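Galactose-binding like protein (Bacteroides thetaiotaomicron, PDB 7M1A) is a SusE-like protein whose galactose-binding-like domain, the part described here, binds a calcium ion and probably takes part in handling carbohydrates. Local coordinates at residues A142-P145 and L146-R150. Residues are numbered along the deposited sequence; the frame is centred on the assembly and turned at random.
Sequences ANVP and LDMPR
Pro145 and Met148 close a type I beta turn: Met148 N donates to Pro145 O at 3.1 Å, and the N-H...O angle of 166° makes this a nearly straight bond. The donor nevertheless sits well above the carbonyl plane, 53° out of it. Leu146 and Asp147 occupy the two central positions, with backbone torsions close to the type I values for those two positions. The side chains of Val144 and Pro145 both meet Met148 at CG. Val144 turns CG1 anti to its own nitrogen (chi1 174°), which brings that methyl to 4.0 Å from Met148 CG; the two side chains cross at roughly a right angle. Pro145 instead runs alongside the selenomethionine Met148, its CD 4.1 Å from Met148 CG. The turn leads out of 140-143, an outermost strand, within this chain, of the four-stranded antiparallel sheet in this galactose-binding-like beta domain, toward strand 151-158. Met148 also packs on Val110 and Leu112 of strand 110-116, while Lys67 NZ hydrogen-bonds to the carbonyls of Leu146 and Met148, tying the loop to the chain before strand 70-74. Asp147 OD1 comes within 3.5 Å of Pro145 CB, a van der Waals approach across the turn.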
# COMPACT_ATOMS: atom_id res chain seq x y z
N ALA A 142 -8.92 -17.53 -16.57
CA ALA A 142 -8.35 -17.33 -17.90
C ALA A 142 -6.98 -17.99 -18.00
O ALA A 142 -6.25 -17.99 -17.00
CB ALA A 142 -8.25 -15.89 -18.20
N ASN A 143 -6.68 -18.53 -19.17
CA ASN A 143 -5.31 -18.90 -19.48
C ASN A 143 -4.61 -17.72 -20.15
O ASN A 143 -5.16 -17.01 -20.96
CB ASN A 143 -5.35 -20.05 -20.53
CG ASN A 143 -5.98 -21.29 -19.89
OD1 ASN A 143 -5.78 -21.64 -18.71
ND2 ASN A 143 -6.75 -22.06 -20.65
N VAL A 144 -3.36 -17.49 -19.74
CA VAL A 144 -2.58 -16.40 -20.35
C VAL A 144 -1.86 -16.92 -21.58
O VAL A 144 -1.23 -17.96 -21.48
CB VAL A 144 -1.60 -15.92 -19.25
CG1 VAL A 144 -0.65 -14.90 -19.85
CG2 VAL A 144 -2.28 -15.36 -18.00
N PRO A 145 -2.00 -16.26 -22.76
CA PRO A 145 -1.33 -16.79 -23.97
C PRO A 145 0.15 -17.04 -23.74
O PRO A 145 0.81 -16.18 -23.11
CB PRO A 145 -1.57 -15.70 -24.99
CG PRO A 145 -2.89 -15.06 -24.51
CD PRO A 145 -2.82 -15.05 -22.99
N LEU A 146 0.74 -18.06 -24.39
CA LEU A 146 2.18 -18.39 -24.34
C LEU A 146 3.02 -17.32 -25.03
O LEU A 146 4.15 -17.13 -24.58
CB LEU A 146 2.39 -19.73 -25.08
CG LEU A 146 3.82 -20.26 -25.11
CD1 LEU A 146 4.25 -20.71 -23.73
CD2 LEU A 146 3.95 -21.41 -26.08
N ASP A 147 2.47 -16.49 -25.89
CA ASP A 147 3.32 -15.43 -26.44
C ASP A 147 3.42 -14.19 -25.58
O ASP A 147 4.16 -13.28 -25.94
CB ASP A 147 2.86 -15.07 -27.85
CG ASP A 147 1.52 -14.39 -27.97
OD1 ASP A 147 0.84 -14.10 -26.95
OD2 ASP A 147 1.22 -14.10 -29.16
N MSE A 148 2.79 -14.15 -24.40
CA MSE A 148 3.02 -13.00 -23.52
C MSE A 148 4.42 -13.06 -22.92
O MSE A 148 4.88 -14.14 -22.61
CB MSE A 148 1.94 -13.08 -22.41
CG MSE A 148 0.53 -12.69 -22.99
SE MSE A 148 0.42 -10.92 -23.83
CE MSE A 148 1.55 -9.49 -23.29
N PRO A 149 5.05 -11.88 -22.65
CA PRO A 149 6.36 -11.88 -22.01
C PRO A 149 6.21 -12.23 -20.53
O PRO A 149 5.13 -12.10 -19.90
CB PRO A 149 6.82 -10.42 -22.04
CG PRO A 149 5.50 -9.62 -22.18
CD PRO A 149 4.53 -10.52 -22.92
N ARG A 150 7.35 -12.62 -19.93
CA ARG A 150 7.41 -12.72 -18.48
C ARG A 150 7.20 -11.35 -17.85
O ARG A 150 7.60 -10.31 -18.42
CB ARG A 150 8.74 -13.27 -17.96
CG ARG A 150 9.00 -14.70 -18.41
CD ARG A 150 9.97 -15.46 -17.51
NE ARG A 150 11.28 -14.91 -17.65
CZ ARG A 150 12.31 -15.28 -16.86
NH1 ARG A 150 12.18 -16.14 -15.86
NH2 ARG A 150 13.49 -14.74 -17.05